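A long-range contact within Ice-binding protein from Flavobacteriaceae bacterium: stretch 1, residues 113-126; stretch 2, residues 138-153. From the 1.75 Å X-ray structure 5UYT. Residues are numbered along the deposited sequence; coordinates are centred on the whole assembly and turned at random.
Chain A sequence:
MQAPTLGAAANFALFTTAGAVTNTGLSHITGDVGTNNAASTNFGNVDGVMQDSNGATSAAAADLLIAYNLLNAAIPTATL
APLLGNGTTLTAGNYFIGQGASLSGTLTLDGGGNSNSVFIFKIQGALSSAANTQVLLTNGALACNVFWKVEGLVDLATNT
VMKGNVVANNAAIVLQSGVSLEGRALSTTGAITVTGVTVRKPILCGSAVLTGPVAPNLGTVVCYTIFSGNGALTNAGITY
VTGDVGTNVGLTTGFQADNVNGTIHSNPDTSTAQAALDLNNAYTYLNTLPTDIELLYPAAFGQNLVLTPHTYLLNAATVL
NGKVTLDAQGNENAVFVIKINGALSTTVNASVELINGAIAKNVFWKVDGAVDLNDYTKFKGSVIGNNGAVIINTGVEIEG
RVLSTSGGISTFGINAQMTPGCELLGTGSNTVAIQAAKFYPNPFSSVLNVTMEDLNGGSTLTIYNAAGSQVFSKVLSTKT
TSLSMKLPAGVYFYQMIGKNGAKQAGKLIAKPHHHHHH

Stretch 1, residues 113-126: GNSNSVFIFKIQGA
Stretch 2 138-153: TNGALACNVFWKVEGL

The two stretches are joined chiefly by a parallel pair of β-strands, 119-123 and 146-150, whose axes approach to 4.7 Å and run 10° apart. Phe-119 pairs with Val-146, Ile-120 with Phe-147, Phe-121 with Trp-148, Lys-122 with Lys-149 and Ile-123 with Val-150, at CA-CA distances of 4.7-5.0 Å. Backbone hydrogen bonds alternate in direction: Phe-119 N to Asn-145 O (2.9 Å), Phe-147 N to Phe-119 O (2.9 Å), Phe-121 N to Phe-147 O (2.9 Å), Lys-149 N to Phe-121 O (2.8 Å), Ile-123 N to Lys-149 O (2.9 Å) and Glu-151 N to Ile-123 O (2.9 Å). Phi lies between -98° and -134° and psi between 100° and 142° throughout both strands.

Lys-149 (chi t, t, p, p) leaves the strand on the face of Ile-120, Lys-122 and Phe-147, and its end comes nearer to the first stretch, where NZ donates to Gln-124 OE1 at 2.9 Å; a salt bridge from NZ to Glu-151 OE2 (2.8 Å) balances its charge. Gln-124 and Glu-151 share m, m for chi1 and chi2. The lysine's aliphatic part covers its neighbour, with Lys-149 CE 3.9 Å from Lys-122 CB.

Before the strands, Asn-114 to Ser-117 form a type I turn and Thr-138 to Ala-141 a type I' turn. Gly-113 N donates to Asn-139 O (2.9 Å), and Ser-115 CA lies 3.3 Å from Gly-140 O. Gly-140 (phi 98°, psi -20°) suits its place, since a CB would press against its preceding carbonyl and lie 3.4 Å from Asn-114 N. Asn-145 (chi1 m), ending the 3-10 segment 143-145, points toward stretch 1. Its ND2 donates to a water that in turn donates to Asn-116 OD1; a second water links Ser-117 O with Leu-142 N and Asn-145 ND2.

Phe-119, Phe-121, Ile-123, Val-146, Trp-148 and Val-150 share one buried face of the sheet. Phe-121 (chi1 m, chi2 -87°) and Trp-148 (m, 82°) form an offset stack, the phenyl and six-membered ring centroids 4.2 Å apart and planes at 14°; Phe-121 CB reaches Trp-148 CE3 at 3.6 Å. Phe-119 (m, -100°) packs CE2 against Ala-141 CB (3.8 Å) and CD2 against Val-146 CG2 (4.0 Å). On the other face, Ile-120 CG1 meets Phe-147 CD2 at 4.1 Å.

Past the strands, Gly-152 (phi 163°, psi 180°) permits close passage, its CA 4.0 Å from Ala-126 CA; a CB would clash with Ala-126 N. Altogether 1119 Å² is buried.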

# COMPACT_ATOMS: atom_id res chain seq x y z
N GLY A 113 18.07 17.57 -15.57
CA GLY A 113 17.26 18.62 -14.96
C GLY A 113 15.89 18.77 -15.58
O GLY A 113 15.20 19.77 -15.34
N ASN A 114 15.48 17.78 -16.37
CA ASN A 114 14.21 17.83 -17.10
C ASN A 114 13.44 16.56 -16.81
O ASN A 114 13.81 15.48 -17.29
CB ASN A 114 14.46 17.99 -18.63
CG ASN A 114 13.17 18.04 -19.45
OD1 ASN A 114 12.07 17.90 -18.92
ND2 ASN A 114 13.32 18.25 -20.74
N SER A 115 12.40 16.68 -16.00
CA SER A 115 11.63 15.50 -15.57
C SER A 115 10.89 14.83 -16.72
O SER A 115 10.42 13.69 -16.59
CB SER A 115 10.68 15.83 -14.41
OG SER A 115 9.78 16.84 -14.79
N ASN A 116 10.78 15.53 -17.86
CA ASN A 116 10.19 14.95 -19.07
C ASN A 116 11.14 14.08 -19.91
O ASN A 116 10.71 13.55 -20.94
CB ASN A 116 9.54 16.04 -19.95
CG ASN A 116 8.39 16.73 -19.24
OD1 ASN A 116 7.55 16.08 -18.61
ND2 ASN A 116 8.37 18.05 -19.30
N SER A 117 12.39 13.91 -19.47
CA SER A 117 13.37 13.07 -20.17
C SER A 117 12.88 11.64 -20.26
O SER A 117 12.49 11.05 -19.26
CB SER A 117 14.72 13.04 -19.44
OG SER A 117 15.35 14.29 -19.50
N VAL A 118 12.91 11.10 -21.48
CA VAL A 118 12.45 9.75 -21.76
C VAL A 118 13.67 8.87 -22.14
O VAL A 118 14.52 9.27 -22.94
CB VAL A 118 11.47 9.78 -22.96
CG1 VAL A 118 11.10 8.38 -23.39
CG2 VAL A 118 10.21 10.57 -22.60
N PHE A 119 13.72 7.67 -21.56
CA PHE A 119 14.80 6.72 -21.80
C PHE A 119 14.16 5.45 -22.36
O PHE A 119 13.40 4.80 -21.66
CB PHE A 119 15.51 6.41 -20.46
CG PHE A 119 16.06 7.63 -19.76
CD1 PHE A 119 17.41 7.95 -19.85
CD2 PHE A 119 15.22 8.45 -18.98
CE1 PHE A 119 17.92 9.08 -19.20
CE2 PHE A 119 15.73 9.58 -18.33
CZ PHE A 119 17.09 9.89 -18.44
N ILE A 120 14.41 5.13 -23.62
CA ILE A 120 13.86 3.90 -24.23
C ILE A 120 15.03 3.01 -24.67
O ILE A 120 15.96 3.47 -25.35
CB ILE A 120 12.93 4.21 -25.45
CG1 ILE A 120 11.65 4.94 -25.02
CG2 ILE A 120 12.61 2.94 -26.25
CD1 ILE A 120 10.90 5.62 -26.16
N PHE A 121 15.00 1.75 -24.24
CA PHE A 121 16.03 0.79 -24.60
C PHE A 121 15.42 -0.26 -25.51
O PHE A 121 14.46 -0.94 -25.13
CB PHE A 121 16.63 0.17 -23.35
CG PHE A 121 17.34 1.17 -22.49
CD1 PHE A 121 18.67 1.47 -22.73
CD2 PHE A 121 16.67 1.82 -21.46
CE1 PHE A 121 19.34 2.40 -21.94
CE2 PHE A 121 17.32 2.76 -20.66
CZ PHE A 121 18.67 3.05 -20.92
N LYS A 122 15.95 -0.34 -26.72
CA LYS A 122 15.51 -1.32 -27.71
C LYS A 122 16.49 -2.49 -27.68
O LYS A 122 17.59 -2.41 -28.23
CB LYS A 122 15.42 -0.68 -29.09
CG LYS A 122 14.40 0.45 -29.11
CD LYS A 122 14.34 1.15 -30.46
CE LYS A 122 13.30 0.52 -31.38
NZ LYS A 122 13.33 1.21 -32.71
N ILE A 123 16.09 -3.56 -27.00
CA ILE A 123 16.97 -4.72 -26.83
C ILE A 123 16.57 -5.85 -27.80
O ILE A 123 15.54 -6.50 -27.59
CB ILE A 123 16.96 -5.26 -25.38
CG1 ILE A 123 17.16 -4.15 -24.30
CG2 ILE A 123 17.93 -6.43 -25.23
CD1 ILE A 123 18.39 -3.26 -24.50
N GLN A 124 17.38 -6.07 -28.84
CA GLN A 124 17.02 -7.04 -29.90
C GLN A 124 17.57 -8.42 -29.55
O GLN A 124 18.44 -8.96 -30.23
CB GLN A 124 17.54 -6.58 -31.27
CG GLN A 124 17.25 -5.11 -31.55
CD GLN A 124 15.77 -4.82 -31.54
OE1 GLN A 124 15.26 -4.16 -30.64
NE2 GLN A 124 15.07 -5.35 -32.53
N GLY A 125 17.04 -8.97 -28.46
CA GLY A 125 17.56 -10.18 -27.87
C GLY A 125 17.11 -10.20 -26.44
O GLY A 125 16.26 -9.40 -26.04
N ALA A 126 17.67 -11.11 -25.65
CA ALA A 126 17.30 -11.23 -24.23
C ALA A 126 17.96 -10.12 -23.40
O ALA A 126 18.93 -9.47 -23.84
CB ALA A 126 17.68 -12.61 -23.71
N THR A 138 18.71 9.94 -11.54
CA THR A 138 19.18 11.21 -10.97
C THR A 138 18.70 12.42 -11.76
O THR A 138 18.30 12.30 -12.93
CB THR A 138 20.72 11.31 -10.94
OG1 THR A 138 21.24 11.24 -12.28
CG2 THR A 138 21.31 10.22 -10.13
N ASN A 139 18.74 13.57 -11.09
CA ASN A 139 18.71 14.84 -11.79
C ASN A 139 17.43 14.94 -12.62
O ASN A 139 17.44 15.34 -13.79
CB ASN A 139 19.99 14.97 -12.65
CG ASN A 139 20.26 16.39 -13.09
OD1 ASN A 139 19.87 17.35 -12.42
ND2 ASN A 139 20.95 16.53 -14.22
N GLY A 140 16.32 14.56 -11.99
CA GLY A 140 15.02 14.72 -12.61
C GLY A 140 14.43 13.49 -13.29
O GLY A 140 13.22 13.46 -13.49
N ALA A 141 15.26 12.49 -13.64
CA ALA A 141 14.77 11.26 -14.31
C ALA A 141 13.71 10.55 -13.47
O ALA A 141 13.92 10.33 -12.28
CB ALA A 141 15.93 10.29 -14.61
N LEU A 142 12.60 10.15 -14.12
CA LEU A 142 11.48 9.48 -13.46
C LEU A 142 11.34 8.07 -14.01
O LEU A 142 11.45 7.86 -15.23
CB LEU A 142 10.18 10.23 -13.78
CG LEU A 142 10.09 11.68 -13.30
CD1 LEU A 142 8.85 12.31 -13.92
CD2 LEU A 142 10.02 11.68 -11.75
N ALA A 143 11.08 7.10 -13.12
CA ALA A 143 10.91 5.70 -13.54
C ALA A 143 9.80 5.52 -14.59
O ALA A 143 9.93 4.70 -15.50
CB ALA A 143 10.65 4.80 -12.33
N CYS A 144 8.72 6.31 -14.46
CA CYS A 144 7.60 6.18 -15.38
C CYS A 144 7.95 6.52 -16.85
O CYS A 144 7.23 6.13 -17.75
CB CYS A 144 6.40 7.01 -14.91
SG CYS A 144 6.72 8.78 -14.85
N ASN A 145 9.06 7.23 -17.04
CA ASN A 145 9.61 7.59 -18.36
C ASN A 145 10.75 6.69 -18.86
O ASN A 145 11.40 6.98 -19.88
CB ASN A 145 10.08 9.05 -18.32
CG ASN A 145 8.94 10.05 -18.46
OD1 ASN A 145 8.04 9.88 -19.27
ND2 ASN A 145 9.01 11.14 -17.70
N VAL A 146 10.98 5.58 -18.17
CA VAL A 146 11.95 4.56 -18.61
C VAL A 146 11.24 3.32 -19.17
O VAL A 146 10.31 2.79 -18.56
CB VAL A 146 12.91 4.15 -17.47
CG1 VAL A 146 13.87 3.07 -17.95
CG2 VAL A 146 13.64 5.39 -16.94
N PHE A 147 11.68 2.87 -20.36
CA PHE A 147 11.08 1.72 -21.03
C PHE A 147 12.17 0.80 -21.54
O PHE A 147 13.20 1.26 -22.06
CB PHE A 147 10.25 2.18 -22.24
CG PHE A 147 9.09 3.09 -21.90
CD1 PHE A 147 7.80 2.57 -21.80
CD2 PHE A 147 9.28 4.45 -21.70
CE1 PHE A 147 6.73 3.41 -21.47
CE2 PHE A 147 8.22 5.29 -21.38
CZ PHE A 147 6.93 4.77 -21.27
N TRP A 148 11.92 -0.51 -21.43
CA TRP A 148 12.80 -1.53 -22.02
C TRP A 148 11.95 -2.39 -22.95
O TRP A 148 11.03 -3.08 -22.49
CB TRP A 148 13.44 -2.40 -20.91
CG TRP A 148 14.13 -1.61 -19.81
CD1 TRP A 148 13.53 -1.01 -18.73
CD2 TRP A 148 15.54 -1.41 -19.65
NE1 TRP A 148 14.48 -0.40 -17.94
CE2 TRP A 148 15.72 -0.64 -18.47
CE3 TRP A 148 16.67 -1.79 -20.39
CZ2 TRP A 148 16.99 -0.25 -18.00
CZ3 TRP A 148 17.94 -1.40 -19.93
CH2 TRP A 148 18.08 -0.62 -18.76
N LYS A 149 12.21 -2.30 -24.26
CA LYS A 149 11.51 -3.14 -25.23
C LYS A 149 12.40 -4.33 -25.55
O LYS A 149 13.36 -4.22 -26.34
CB LYS A 149 11.21 -2.34 -26.48
CG LYS A 149 10.43 -3.12 -27.53
CD LYS A 149 10.63 -2.55 -28.94
CE LYS A 149 12.07 -2.70 -29.45
NZ LYS A 149 12.72 -4.03 -29.22
N VAL A 150 12.09 -5.48 -24.94
CA VAL A 150 13.00 -6.63 -24.96
C VAL A 150 12.49 -7.78 -25.84
O VAL A 150 11.43 -8.37 -25.55
CB VAL A 150 13.30 -7.18 -23.53
CG1 VAL A 150 14.41 -8.23 -23.59
CG2 VAL A 150 13.69 -6.04 -22.58
N GLU A 151 13.25 -8.11 -26.89
CA GLU A 151 12.88 -9.20 -27.81
C GLU A 151 13.49 -10.51 -27.34
O GLU A 151 14.27 -11.15 -28.07
CB GLU A 151 13.35 -8.91 -29.25
CG GLU A 151 12.96 -7.54 -29.80
CD GLU A 151 11.47 -7.34 -29.89
OE1 GLU A 151 10.73 -8.34 -30.03
OE2 GLU A 151 11.04 -6.16 -29.81
N GLY A 152 13.14 -10.92 -26.13
CA GLY A 152 13.68 -12.16 -25.57
C GLY A 152 13.49 -12.22 -24.07
O GLY A 152 12.94 -11.30 -23.46
N LEU A 153 13.95 -13.33 -23.48
CA LEU A 153 13.78 -13.54 -22.02
C LEU A 153 14.34 -12.39 -21.17
O LEU A 153 15.49 -11.97 -21.38
CB LEU A 153 14.45 -14.87 -21.63
CG LEU A 153 14.59 -15.17 -20.13
CD1 LEU A 153 13.23 -15.49 -19.52
CD2 LEU A 153 15.57 -16.32 -19.88
O HOH W 1 6.97 13.26 -17.66
O HOH W 2 12.10 11.33 -16.65